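Local coordinates for adhesion and penetration protein autotransporter (Haemophilus influenzae, PDB 3SYJ) that promotes adherence to and invasion of host cells, is probably a serine protease, and self-associates between cells in bacterial aggregation, at residues F471-R476 and A499-H504; K490-T495 and G541-T546; V512-N517 and R566-S571; I520-P523 and N527-K530; G591-H596 and I672-D677. One frame throughout, in Å; residues are numbered along the deposited sequence.

Contact 1 of 5, residues F471-R476 and A499-H504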
# COMPACT_ATOMS: atom_id res chain seq x y z
N PHE A 471 -27.51 9.36 -42.69
CA PHE A 471 -27.88 8.26 -41.82
C PHE A 471 -28.55 8.87 -40.60
O PHE A 471 -28.10 9.88 -40.08
CB PHE A 471 -26.63 7.46 -41.40
CG PHE A 471 -26.93 6.23 -40.57
CD1 PHE A 471 -26.89 4.96 -41.14
CD2 PHE A 471 -27.24 6.35 -39.22
CE1 PHE A 471 -27.16 3.83 -40.38
CE2 PHE A 471 -27.51 5.22 -38.46
CZ PHE A 471 -27.48 3.97 -39.03
N TYR A 472 -29.64 8.27 -40.15
CA TYR A 472 -30.31 8.79 -38.97
C TYR A 472 -30.91 7.70 -38.09
O TYR A 472 -31.39 6.67 -38.59
CB TYR A 472 -31.41 9.79 -39.36
CG TYR A 472 -32.56 9.16 -40.12
CD1 TYR A 472 -33.68 8.70 -39.46
CD2 TYR A 472 -32.50 9.02 -41.50
CE1 TYR A 472 -34.73 8.10 -40.15
CE2 TYR A 472 -33.54 8.44 -42.20
CZ TYR A 472 -34.65 7.98 -41.52
OH TYR A 472 -35.69 7.40 -42.22
N PHE A 473 -30.85 7.92 -36.78
CA PHE A 473 -31.64 7.16 -35.83
C PHE A 473 -32.96 7.90 -35.60
O PHE A 473 -33.00 8.95 -34.94
CB PHE A 473 -30.88 6.99 -34.51
CG PHE A 473 -29.54 6.32 -34.66
CD1 PHE A 473 -29.41 4.96 -34.48
CD2 PHE A 473 -28.41 7.06 -34.98
CE1 PHE A 473 -28.17 4.34 -34.61
CE2 PHE A 473 -27.18 6.45 -35.12
CZ PHE A 473 -27.06 5.09 -34.94
N GLY A 474 -34.03 7.37 -36.16
CA GLY A 474 -35.34 7.97 -35.97
C GLY A 474 -35.97 7.56 -34.66
O GLY A 474 -35.27 7.22 -33.70
N PHE A 475 -37.30 7.61 -34.62
CA PHE A 475 -38.09 7.24 -33.45
C PHE A 475 -37.67 5.89 -32.90
O PHE A 475 -37.83 4.87 -33.57
CB PHE A 475 -39.57 7.19 -33.84
CG PHE A 475 -40.49 6.75 -32.75
CD1 PHE A 475 -40.83 7.62 -31.72
CD2 PHE A 475 -41.08 5.49 -32.76
CE1 PHE A 475 -41.70 7.23 -30.71
CE2 PHE A 475 -41.96 5.09 -31.76
CZ PHE A 475 -42.27 5.96 -30.73
N ARG A 476 -37.11 5.90 -31.69
CA ARG A 476 -36.68 4.69 -30.96
C ARG A 476 -35.41 4.02 -31.51
O ARG A 476 -34.93 3.03 -30.96
CB ARG A 476 -37.83 3.70 -30.77
CG ARG A 476 -38.84 4.18 -29.74
CD ARG A 476 -40.00 3.22 -29.62
NE ARG A 476 -41.03 3.76 -28.75
CZ ARG A 476 -42.22 3.20 -28.57
NH1 ARG A 476 -42.53 2.08 -29.20
NH2 ARG A 476 -43.10 3.78 -27.76
N ALA A 499 -31.06 5.28 -30.00
CA ALA A 499 -29.90 5.31 -30.89
C ALA A 499 -28.72 4.57 -30.26
O ALA A 499 -28.28 4.91 -29.16
CB ALA A 499 -29.52 6.74 -31.21
N MET A 500 -28.19 3.56 -30.95
CA MET A 500 -27.02 2.84 -30.46
C MET A 500 -25.97 2.65 -31.52
O MET A 500 -26.24 2.14 -32.61
CB MET A 500 -27.41 1.49 -29.87
CG MET A 500 -28.28 1.60 -28.64
SD MET A 500 -28.84 0.02 -27.97
CE MET A 500 -30.12 0.61 -26.87
N ILE A 501 -24.75 3.06 -31.20
CA ILE A 501 -23.61 2.77 -32.05
C ILE A 501 -22.73 1.75 -31.36
O ILE A 501 -22.26 1.99 -30.25
CB ILE A 501 -22.85 4.03 -32.41
CG1 ILE A 501 -23.81 5.02 -33.09
CG2 ILE A 501 -21.64 3.70 -33.29
CD1 ILE A 501 -23.12 6.13 -33.83
N VAL A 502 -22.54 0.61 -32.01
CA VAL A 502 -21.82 -0.51 -31.40
C VAL A 502 -20.83 -1.16 -32.37
O VAL A 502 -20.80 -0.83 -33.55
CB VAL A 502 -22.81 -1.61 -30.88
CG1 VAL A 502 -23.86 -0.99 -29.95
CG2 VAL A 502 -23.47 -2.33 -32.04
N ASN A 503 -20.02 -2.08 -31.85
CA ASN A 503 -19.14 -2.90 -32.67
C ASN A 503 -19.20 -4.33 -32.18
O ASN A 503 -18.60 -4.66 -31.17
CB ASN A 503 -17.69 -2.40 -32.62
CG ASN A 503 -16.74 -3.28 -33.42
OD1 ASN A 503 -17.16 -3.99 -34.33
ND2 ASN A 503 -15.45 -3.23 -33.08
N HIS A 504 -19.94 -5.17 -32.90
CA HIS A 504 -20.09 -6.56 -32.49
C HIS A 504 -18.93 -7.43 -32.96
O HIS A 504 -18.92 -8.63 -32.71
CB HIS A 504 -21.41 -7.14 -32.99
CG HIS A 504 -22.60 -6.62 -32.25
ND1 HIS A 504 -23.88 -6.63 -32.78
CD2 HIS A 504 -22.71 -6.06 -31.02
CE1 HIS A 504 -24.72 -6.11 -31.91
NE2 HIS A 504 -24.04 -5.76 -30.83

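Contact 2 of 5, residues K490-T495 and G541-T546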
# COMPACT_ATOMS: atom_id res chain seq x y z
N LYS A 490 -20.20 14.57 -39.15
CA LYS A 490 -20.21 15.98 -38.77
C LYS A 490 -21.14 16.11 -37.56
O LYS A 490 -20.70 16.49 -36.48
CB LYS A 490 -20.68 16.84 -39.93
CG LYS A 490 -19.72 16.81 -41.10
CD LYS A 490 -20.33 17.45 -42.34
CE LYS A 490 -19.48 17.17 -43.57
NZ LYS A 490 -20.29 17.26 -44.81
N ARG A 491 -22.41 15.78 -37.76
CA ARG A 491 -23.31 15.52 -36.64
C ARG A 491 -24.06 14.21 -36.88
O ARG A 491 -24.31 13.82 -38.02
CB ARG A 491 -24.30 16.67 -36.43
CG ARG A 491 -25.12 17.04 -37.65
CD ARG A 491 -26.10 18.19 -37.35
NE ARG A 491 -27.37 17.66 -36.88
CZ ARG A 491 -28.41 17.42 -37.66
NH1 ARG A 491 -28.37 17.70 -38.96
NH2 ARG A 491 -29.51 16.91 -37.14
N ILE A 492 -24.39 13.51 -35.80
CA ILE A 492 -25.20 12.30 -35.93
C ILE A 492 -26.67 12.67 -35.79
O ILE A 492 -27.06 13.30 -34.81
CB ILE A 492 -24.81 11.24 -34.86
CG1 ILE A 492 -23.31 10.97 -34.89
CG2 ILE A 492 -25.57 9.94 -35.10
CD1 ILE A 492 -22.83 10.15 -33.70
N GLN A 493 -27.48 12.32 -36.78
CA GLN A 493 -28.91 12.51 -36.67
C GLN A 493 -29.48 11.45 -35.75
O GLN A 493 -29.36 10.25 -36.01
CB GLN A 493 -29.58 12.40 -38.03
CG GLN A 493 -29.12 13.45 -39.01
CD GLN A 493 -30.03 13.51 -40.21
OE1 GLN A 493 -31.20 13.87 -40.10
NE2 GLN A 493 -29.50 13.14 -41.38
N ASN A 494 -30.08 11.90 -34.65
CA ASN A 494 -30.65 10.98 -33.69
C ASN A 494 -31.80 11.66 -32.99
O ASN A 494 -31.80 12.88 -32.84
CB ASN A 494 -29.59 10.53 -32.68
CG ASN A 494 -29.11 11.66 -31.80
OD1 ASN A 494 -28.40 12.56 -32.26
ND2 ASN A 494 -29.48 11.62 -30.52
N THR A 495 -32.78 10.87 -32.59
CA THR A 495 -34.01 11.36 -31.97
C THR A 495 -34.06 11.12 -30.45
O THR A 495 -34.56 11.96 -29.71
CB THR A 495 -35.27 10.71 -32.61
OG1 THR A 495 -35.51 11.31 -33.89
CG2 THR A 495 -36.49 10.92 -31.74
N GLY A 541 -28.13 9.03 -27.65
CA GLY A 541 -28.06 7.58 -27.59
C GLY A 541 -26.86 6.98 -26.88
O GLY A 541 -26.25 7.60 -26.01
N TRP A 542 -26.54 5.74 -27.28
CA TRP A 542 -25.47 4.96 -26.67
C TRP A 542 -24.27 4.74 -27.60
O TRP A 542 -24.43 4.60 -28.82
CB TRP A 542 -26.00 3.59 -26.22
CG TRP A 542 -26.70 3.64 -24.91
CD1 TRP A 542 -28.01 3.92 -24.69
CD2 TRP A 542 -26.11 3.43 -23.62
NE1 TRP A 542 -28.28 3.90 -23.35
CE2 TRP A 542 -27.13 3.60 -22.66
CE3 TRP A 542 -24.82 3.12 -23.18
CZ2 TRP A 542 -26.91 3.46 -21.29
CZ3 TRP A 542 -24.59 2.98 -21.82
CH2 TRP A 542 -25.63 3.16 -20.89
N PHE A 543 -23.08 4.73 -27.00
CA PHE A 543 -21.86 4.25 -27.65
C PHE A 543 -21.40 2.99 -26.92
O PHE A 543 -21.02 3.05 -25.76
CB PHE A 543 -20.76 5.30 -27.60
CG PHE A 543 -20.99 6.46 -28.51
CD1 PHE A 543 -20.83 6.31 -29.88
CD2 PHE A 543 -21.36 7.69 -28.02
CE1 PHE A 543 -21.05 7.37 -30.74
CE2 PHE A 543 -21.57 8.77 -28.87
CZ PHE A 543 -21.42 8.61 -30.23
N GLY A 544 -21.45 1.86 -27.60
CA GLY A 544 -21.08 0.60 -26.98
C GLY A 544 -22.31 -0.24 -26.74
O GLY A 544 -23.42 0.29 -26.60
N GLU A 545 -22.13 -1.55 -26.71
CA GLU A 545 -23.24 -2.46 -26.53
C GLU A 545 -23.55 -2.63 -25.05
O GLU A 545 -22.65 -2.85 -24.24
CB GLU A 545 -22.91 -3.82 -27.16
CG GLU A 545 -23.99 -4.86 -26.97
CD GLU A 545 -25.31 -4.45 -27.60
OE1 GLU A 545 -25.37 -4.35 -28.85
OE2 GLU A 545 -26.28 -4.24 -26.85
N THR A 546 -24.82 -2.51 -24.68
CA THR A 546 -25.22 -2.70 -23.29
C THR A 546 -25.77 -4.09 -23.03
O THR A 546 -25.81 -4.54 -21.88
CB THR A 546 -26.28 -1.67 -22.86
OG1 THR A 546 -27.30 -1.60 -23.86
CG2 THR A 546 -25.64 -0.29 -22.69

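Contact 3 of 5, residues V512-N517 and R566-S571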
# COMPACT_ATOMS: atom_id res chain seq x y z
N VAL A 512 -15.46 5.83 -34.12
CA VAL A 512 -16.37 6.86 -34.59
C VAL A 512 -15.77 8.22 -34.28
O VAL A 512 -15.44 8.52 -33.13
CB VAL A 512 -17.76 6.77 -33.91
CG1 VAL A 512 -18.74 7.74 -34.56
CG2 VAL A 512 -18.31 5.37 -33.97
N THR A 513 -15.61 9.03 -35.31
CA THR A 513 -15.14 10.40 -35.12
C THR A 513 -16.29 11.37 -35.34
O THR A 513 -17.06 11.23 -36.29
CB THR A 513 -13.95 10.70 -36.06
OG1 THR A 513 -12.91 9.73 -35.84
CG2 THR A 513 -13.39 12.11 -35.82
N ILE A 514 -16.43 12.34 -34.44
CA ILE A 514 -17.41 13.40 -34.59
C ILE A 514 -16.68 14.73 -34.72
O ILE A 514 -15.88 15.09 -33.84
CB ILE A 514 -18.39 13.43 -33.41
CG1 ILE A 514 -19.20 12.13 -33.37
CG2 ILE A 514 -19.32 14.63 -33.51
CD1 ILE A 514 -19.98 11.93 -32.09
N THR A 515 -16.92 15.45 -35.81
CA THR A 515 -16.19 16.69 -36.10
C THR A 515 -17.02 17.96 -35.90
O THR A 515 -16.48 19.07 -35.93
CB THR A 515 -15.62 16.68 -37.53
OG1 THR A 515 -16.70 16.55 -38.47
CG2 THR A 515 -14.65 15.52 -37.71
N GLY A 516 -18.32 17.81 -35.70
CA GLY A 516 -19.19 18.96 -35.51
C GLY A 516 -19.61 19.57 -36.83
O GLY A 516 -19.17 19.13 -37.89
N ASN A 517 -20.47 20.57 -36.78
CA ASN A 517 -20.96 21.21 -37.99
C ASN A 517 -19.84 21.94 -38.71
O ASN A 517 -19.00 22.59 -38.08
CB ASN A 517 -22.11 22.18 -37.67
CG ASN A 517 -23.39 21.46 -37.31
OD1 ASN A 517 -24.12 21.88 -36.42
ND2 ASN A 517 -23.67 20.37 -38.01
N ARG A 566 -17.11 24.84 -30.09
CA ARG A 566 -18.06 23.85 -30.59
C ARG A 566 -18.35 22.86 -29.48
O ARG A 566 -17.44 22.41 -28.80
CB ARG A 566 -17.48 23.10 -31.80
CG ARG A 566 -17.10 23.99 -32.96
CD ARG A 566 -18.31 24.71 -33.55
NE ARG A 566 -18.13 24.97 -34.97
CZ ARG A 566 -17.75 26.14 -35.48
NH1 ARG A 566 -17.53 27.18 -34.68
NH2 ARG A 566 -17.61 26.27 -36.80
N THR A 567 -19.62 22.52 -29.28
CA THR A 567 -19.99 21.66 -28.17
C THR A 567 -20.64 20.38 -28.64
O THR A 567 -21.45 20.38 -29.57
CB THR A 567 -20.95 22.37 -27.20
OG1 THR A 567 -20.32 23.55 -26.70
CG2 THR A 567 -21.31 21.46 -26.04
N LEU A 568 -20.27 19.28 -27.98
CA LEU A 568 -20.91 17.99 -28.19
C LEU A 568 -21.57 17.57 -26.88
O LEU A 568 -20.91 17.42 -25.85
CB LEU A 568 -19.89 16.94 -28.63
CG LEU A 568 -20.35 15.48 -28.75
CD1 LEU A 568 -21.60 15.35 -29.61
CD2 LEU A 568 -19.22 14.60 -29.31
N LEU A 569 -22.88 17.38 -26.92
CA LEU A 569 -23.60 16.93 -25.74
C LEU A 569 -23.90 15.45 -25.84
O LEU A 569 -24.50 14.99 -26.82
CB LEU A 569 -24.90 17.73 -25.58
CG LEU A 569 -25.95 17.17 -24.61
CD1 LEU A 569 -25.40 17.10 -23.19
CD2 LEU A 569 -27.24 18.00 -24.65
N LEU A 570 -23.47 14.69 -24.84
CA LEU A 570 -23.84 13.29 -24.73
C LEU A 570 -24.79 13.12 -23.54
O LEU A 570 -24.39 13.31 -22.39
CB LEU A 570 -22.60 12.42 -24.56
CG LEU A 570 -21.54 12.62 -25.64
CD1 LEU A 570 -20.25 11.91 -25.30
CD2 LEU A 570 -22.08 12.16 -26.99
N SER A 571 -26.04 12.79 -23.82
CA SER A 571 -27.03 12.73 -22.75
C SER A 571 -27.59 11.34 -22.57
O SER A 571 -28.53 11.14 -21.79
CB SER A 571 -28.17 13.72 -23.03
OG SER A 571 -28.92 13.30 -24.16

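Contact 4 of 5, residues I520-P523 and N527-K530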
# COMPACT_ATOMS: atom_id res chain seq x y z
N ILE A 520 -20.96 27.59 -39.04
CA ILE A 520 -22.02 28.17 -38.21
C ILE A 520 -22.51 29.48 -38.81
O ILE A 520 -23.20 30.26 -38.16
CB ILE A 520 -21.55 28.41 -36.77
CG1 ILE A 520 -20.25 29.21 -36.76
CG2 ILE A 520 -21.38 27.08 -36.06
CD1 ILE A 520 -19.99 29.91 -35.44
N VAL A 521 -22.17 29.73 -40.07
CA VAL A 521 -22.72 30.86 -40.78
C VAL A 521 -23.92 30.41 -41.61
O VAL A 521 -23.79 29.61 -42.53
CB VAL A 521 -21.67 31.53 -41.68
CG1 VAL A 521 -22.31 32.66 -42.48
CG2 VAL A 521 -20.52 32.06 -40.84
N LEU A 522 -25.09 30.92 -41.26
CA LEU A 522 -26.32 30.55 -41.95
C LEU A 522 -26.23 30.76 -43.45
O LEU A 522 -25.71 31.78 -43.92
CB LEU A 522 -27.48 31.36 -41.40
CG LEU A 522 -27.80 30.94 -39.97
CD1 LEU A 522 -28.71 31.95 -39.32
CD2 LEU A 522 -28.43 29.55 -39.99
N PRO A 523 -26.74 29.78 -44.21
CA PRO A 523 -26.80 29.88 -45.67
C PRO A 523 -27.97 30.77 -46.06
O PRO A 523 -28.58 31.38 -45.18
CB PRO A 523 -27.11 28.44 -46.10
CG PRO A 523 -27.86 27.87 -44.95
CD PRO A 523 -27.37 28.55 -43.70
N ASN A 527 -34.94 26.65 -47.22
CA ASN A 527 -35.07 25.39 -46.50
C ASN A 527 -33.82 25.11 -45.70
O ASN A 527 -33.14 24.10 -45.90
CB ASN A 527 -35.42 24.23 -47.42
CG ASN A 527 -34.35 23.96 -48.43
OD1 ASN A 527 -34.22 22.83 -48.90
ND2 ASN A 527 -33.56 24.98 -48.76
N ILE A 528 -33.52 26.03 -44.80
CA ILE A 528 -32.39 25.93 -43.90
C ILE A 528 -32.69 24.90 -42.82
O ILE A 528 -33.74 24.96 -42.17
CB ILE A 528 -32.13 27.31 -43.27
CG1 ILE A 528 -31.80 28.32 -44.37
CG2 ILE A 528 -31.01 27.25 -42.26
CD1 ILE A 528 -31.57 29.73 -43.88
N ASN A 529 -31.79 23.94 -42.65
CA ASN A 529 -31.85 23.06 -41.49
C ASN A 529 -30.92 23.60 -40.41
O ASN A 529 -29.71 23.35 -40.44
CB ASN A 529 -31.49 21.62 -41.85
CG ASN A 529 -31.65 20.67 -40.66
OD1 ASN A 529 -31.70 21.09 -39.51
ND2 ASN A 529 -31.73 19.38 -40.95
N LYS A 530 -31.50 24.34 -39.48
CA LYS A 530 -30.76 25.03 -38.43
C LYS A 530 -29.80 24.12 -37.68
O LYS A 530 -28.77 24.58 -37.18
CB LYS A 530 -31.74 25.66 -37.44
CG LYS A 530 -31.33 27.04 -36.95
CD LYS A 530 -31.33 28.04 -38.10
CE LYS A 530 -30.89 29.43 -37.65
NZ LYS A 530 -31.88 30.15 -36.79

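Contact 5 of 5, residues G591-H596 and I672-D677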
# COMPACT_ATOMS: atom_id res chain seq x y z
N GLY A 591 -26.99 14.15 -17.81
CA GLY A 591 -28.31 13.54 -17.80
C GLY A 591 -29.18 14.45 -18.65
O GLY A 591 -28.68 15.38 -19.27
N ARG A 592 -30.49 14.18 -18.68
CA ARG A 592 -31.42 15.00 -19.45
C ARG A 592 -32.79 15.11 -18.78
O ARG A 592 -33.19 14.23 -18.01
CB ARG A 592 -31.59 14.45 -20.87
CG ARG A 592 -32.06 13.00 -20.92
CD ARG A 592 -32.92 12.76 -22.15
NE ARG A 592 -34.16 13.54 -22.05
CZ ARG A 592 -34.94 13.85 -23.08
NH1 ARG A 592 -34.63 13.46 -24.31
NH2 ARG A 592 -36.03 14.57 -22.87
N PRO A 593 -33.52 16.18 -19.07
CA PRO A 593 -34.85 16.30 -18.45
C PRO A 593 -35.72 15.11 -18.84
O PRO A 593 -35.62 14.61 -19.96
CB PRO A 593 -35.40 17.60 -19.04
CG PRO A 593 -34.21 18.36 -19.52
CD PRO A 593 -33.22 17.32 -19.96
N THR A 594 -36.55 14.64 -17.92
CA THR A 594 -37.55 13.64 -18.28
C THR A 594 -38.44 14.28 -19.34
O THR A 594 -38.82 15.44 -19.21
CB THR A 594 -38.41 13.26 -17.06
OG1 THR A 594 -37.57 12.73 -16.04
CG2 THR A 594 -39.46 12.22 -17.45
N PRO A 595 -38.76 13.53 -20.41
CA PRO A 595 -39.66 14.06 -21.44
C PRO A 595 -41.07 14.33 -20.91
O PRO A 595 -41.57 13.56 -20.09
CB PRO A 595 -39.72 12.92 -22.46
CG PRO A 595 -38.47 12.14 -22.25
CD PRO A 595 -38.17 12.23 -20.79
N HIS A 596 -41.71 15.39 -21.39
CA HIS A 596 -43.11 15.65 -21.08
C HIS A 596 -43.84 16.13 -22.32
O HIS A 596 -43.26 16.83 -23.16
CB HIS A 596 -43.26 16.68 -19.95
CG HIS A 596 -42.90 16.16 -18.59
ND1 HIS A 596 -43.69 15.25 -17.91
CD2 HIS A 596 -41.86 16.43 -17.78
CE1 HIS A 596 -43.14 14.98 -16.74
NE2 HIS A 596 -42.02 15.68 -16.64
N ILE A 672 -25.54 24.56 -18.08
CA ILE A 672 -26.33 23.35 -18.31
C ILE A 672 -26.68 23.20 -19.79
O ILE A 672 -27.19 24.13 -20.41
CB ILE A 672 -27.63 23.37 -17.47
CG1 ILE A 672 -27.31 23.56 -15.98
CG2 ILE A 672 -28.44 22.10 -17.68
CD1 ILE A 672 -26.39 22.52 -15.41
N CYS A 673 -26.38 22.03 -20.35
CA CYS A 673 -26.66 21.74 -21.75
C CYS A 673 -27.83 20.79 -21.89
O CYS A 673 -27.81 19.70 -21.33
CB CYS A 673 -25.43 21.11 -22.41
SG CYS A 673 -24.14 22.28 -22.79
N THR A 674 -28.84 21.20 -22.65
CA THR A 674 -30.01 20.37 -22.88
C THR A 674 -30.45 20.49 -24.33
O THR A 674 -30.33 21.56 -24.94
CB THR A 674 -31.20 20.81 -22.00
OG1 THR A 674 -31.50 22.18 -22.27
CG2 THR A 674 -30.88 20.64 -20.53
N ARG A 675 -30.95 19.39 -24.88
CA ARG A 675 -31.49 19.39 -26.24
C ARG A 675 -33.02 19.34 -26.23
O ARG A 675 -33.63 18.58 -25.48
CB ARG A 675 -30.94 18.24 -27.09
CG ARG A 675 -31.81 17.97 -28.30
CD ARG A 675 -31.05 17.64 -29.58
NE ARG A 675 -30.93 16.20 -29.76
CZ ARG A 675 -31.00 15.56 -30.92
NH1 ARG A 675 -31.21 16.21 -32.06
NH2 ARG A 675 -30.88 14.24 -30.94
N SER A 676 -33.65 20.17 -27.06
CA SER A 676 -35.10 20.22 -27.11
C SER A 676 -35.64 19.04 -27.89
O SER A 676 -35.26 18.83 -29.04
CB SER A 676 -35.55 21.51 -27.77
OG SER A 676 -36.88 21.40 -28.24
N ASP A 677 -36.52 18.26 -27.26
CA ASP A 677 -37.21 17.16 -27.94
C ASP A 677 -38.06 17.69 -29.10
O ASP A 677 -38.28 16.98 -30.09
CB ASP A 677 -38.10 16.39 -26.97
CG ASP A 677 -37.32 15.50 -26.03
OD1 ASP A 677 -36.21 15.05 -26.40
OD2 ASP A 677 -37.80 15.23 -24.91
O HOH W 1 -29.12 17.35 -21.30
O HOH W 2 -40.57 15.65 -24.36

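Contact 1 of 5, residues F471-R476 and A499-H504
Phe-473 leaves strand 471-473 and lays its ring over Ala-499, at the start of strand 499-502. Contact begins at the root of the side chain, where Phe-473 CB lies 3.6 Å from Ala-499 CB. One bond further out, Phe-473 CG comes to 3.5 Å from the same methyl. CG stands anti to its own carbonyl carbon (chi1 -57°), a setting that sends the ring out along the second strand. On one flank CD1 of Phe-473 drops to 3.6 Å from CA of Ala-499, and on the other CD2 stays 3.9 Å from Ala-499 CB. Further along, CE1 of Phe-473 nears the carbonyl oxygen of Met-500 at 3.5 Å. At the tip, CZ of Phe-473 meets Ile-501 CG1 at 3.7 Å, the two side chains crossing at about a right angle. Taken whole, the ring receives the Ala-499 methyl as a CH-pi contact, with CB 3.9 Å from the Phe-473 centroid and 30° off the normal. Phe-471 CE2 lies over the opposite face, offset toward the rim. Both strands belong to the beta-helix of the passenger domain, and their axes run 122° apart, consistent with their lying on different faces of it. Leu-451, Leu-480 and Ile-492 also touch the Phe-473 side chain, while Tyr-539 of strand 536-539 packs on Ala-499 and Ile-501.

Contact 2 of 5, residues K490-T495 and G541-T546
With chi1 at -53° and chi2 near extended at 169°, Ile-492 holds CG1 anti to its carbonyl carbon and pushes CD1 straight at Phe-543. The phenylalanine answers from the opposite direction: its chi1 of -72° carries the ring back toward the first segment, although its CB does not set out that way. CD1 of Ile-492 meets the ring at its edge, near its plane, 4.0 Å from CZ of Phe-543. The methyl therefore abuts the rim of the ring and does not cover a face. This is the core of a beta-helix, where aliphatic and aromatic side chains from different faces of the solenoid pack together in the interior: Ile-492 leads into strand 493-494, and Phe-543 sits on strand 542-543. Ile-501 touches both residues, and Phe-473 and Tyr-539 also pack on Ile-492. Beside this apolar pair the CB of Asn-494 sets out toward Gly-541, with about 19 Å² of each residue buried by the other segment. Their CA atoms, 7.4 Å apart, mark the nearest approach of the two backbones.

Contact 3 of 5, residues V512-N517 and R566-S571
Ile-514 and Leu-568 touch through their outermost methyls, CD1 of Ile-514 lying 3.9 Å from CD2 of Leu-568. The two side chains cross at about a right angle, a small apolar meeting between one branch end and another. Each CB already sets out toward the other segment, and in Leu-568 a CG anti to the backbone N (chi1 174°) swings outward so that CD2 reaches Ile-514. A second, looser approach lies further along, where the guanidinium of Arg-566 presents its edge to the backbone carbonyl of Asn-517. Arg-566 NE stays 4.0 Å from Asn-517 O, too far for a hydrogen bond, and this buried NE finds no partner in the model. The arginine gets there by a bend at chi2 (-63°). Gly-516 turns the first segment between these two points of contact. Just upstream, Thr-515 OG1 is hydrogen-bonded to the carbonyl of Phe-489 on the preceding coil. Strands 510-514 and 567-575 thus face each other across the beta-helix interior, with Ile-537 of strand 536-539 packed against both Ile-514 and Leu-568, Leu-557 and Tyr-559 of strand 555-559 alongside, and Leu-587 beyond Leu-568.

Contact 4 of 5, residues I520-P523 and N527-K530
The pyrrolidine ring of Pro-523 is the nearest thing here to a flat group, and Ile-528 meets it along its CG-CD side. Ile-528 CG1 lies 4.0 Å from Pro-523 CG, while the other branch, CG2 of Ile-528, is 4.1 Å from Pro-523 CD. The two side chains are set at a slant to each other, and both branches of the isoleucine reach the ring. Its chain end goes past the ring to the backbone: CD1 of Ile-528 stops 3.7 Å from the carbonyl oxygen of Pro-523. Tyr-533, further down the same loop, touches the proline as well. These residues belong to the long loop that joins strands 510-514 and 536-539 and juts from the beta-helix. Two local bonds shape its backbone, an ST turn from Ser-519 OG to Val-521 N and an Asx turn from Asn-529 OD1 to Leu-531 N. The second half of the contact is Leu-522 against the aliphatic part of Lys-530. Leu-522 holds both methyls against the lysine: CD1 of Leu-522 is 3.7 Å from Lys-530 CE, and CD2 of Leu-522 is modelled 3.4 Å from the same carbon, shorter than usual and doubtful in detail. The lysine folds back at chi2 (65°) and again at chi4 (-71°). CD2 of Leu-522 also lies 4.1 Å from Ile-528 CG2, which links the two halves. Leu-522, Ile-528 and Lys-530 all touch a crystal neighbour, so lattice packing may have a say in how this surface loop is folded.

Contact 5 of 5, residues G591-H596 and I672-D677
The antiparallel hairpin of strands 669-675 and 682-688, cross-linked by the Cys-673 to Cys-684 disulfide, is tied back to the segment 591-596 by a salt bridge between Asp-677 and Arg-592. The arginine grips the carboxylate end-on, one nitrogen to each oxygen. Its NH2 gives the straighter bond, 2.8 Å to OD2 of Asp-677 with an angle of 175° at the hydrogen. Its NH1 is 3.1 Å from OD1 of Asp-677, and both oxygens are met on their syn sides. The planes of guanidinium and carboxylate are turned 31° apart, so the pair is not coplanar. What fixes the guanidinium is its own chain: NE and NH2 of Arg-592 both donate to the carbonyl oxygen of Pro-593, the former at 2.8 Å, and that oxygen lies in the guanidinium plane. To curl back in this way the arginine puts CG between its backbone N and carbonyl carbon (chi1 57°) and bends again at chi2 and chi3. Two waters carry the contact further. One donates to Gly-591 O at 2.9 Å and to Cys-673 O at 2.7 Å; another joins His-596 O to Asp-677 OD2. Between these polar links Pro-593 CD rests 4.1 Å from Thr-674 CG2. The touching parts run roughly parallel and are linked by the salt bridge and the bridging waters. Trp-622 packs on both Pro-593 and Thr-674. The result is a disulfide-bonded hairpin lying against the beta-helix and held down by a bidentate arginine-carboxylate pair.

Contacts 1, 2 and 3 are interlocking parts of one beta-helix interior: centres of contacts 1 and 2 lie about 6 Å apart, those of 2 and 3 about 10 Å. Backbone pairing of strands 499-502 and 542-543 joins the first two, and Ile-492 CD1 meets Ile-514 CD1 at 3.7 Å to join the next. Contact 4 lies in the loop enclosed by contacts 2 and 3, about 23 Å and 18 Å from their centres; Ile-520 CD1 brushes Arg-566 NH1. Contact 5 lies on the surface, where Arg-675 reaches Asn-494 O of contact 2 and Leu-569 of contact 3 packs on its strand. All five are away from Ser-218, the probable active-site serine.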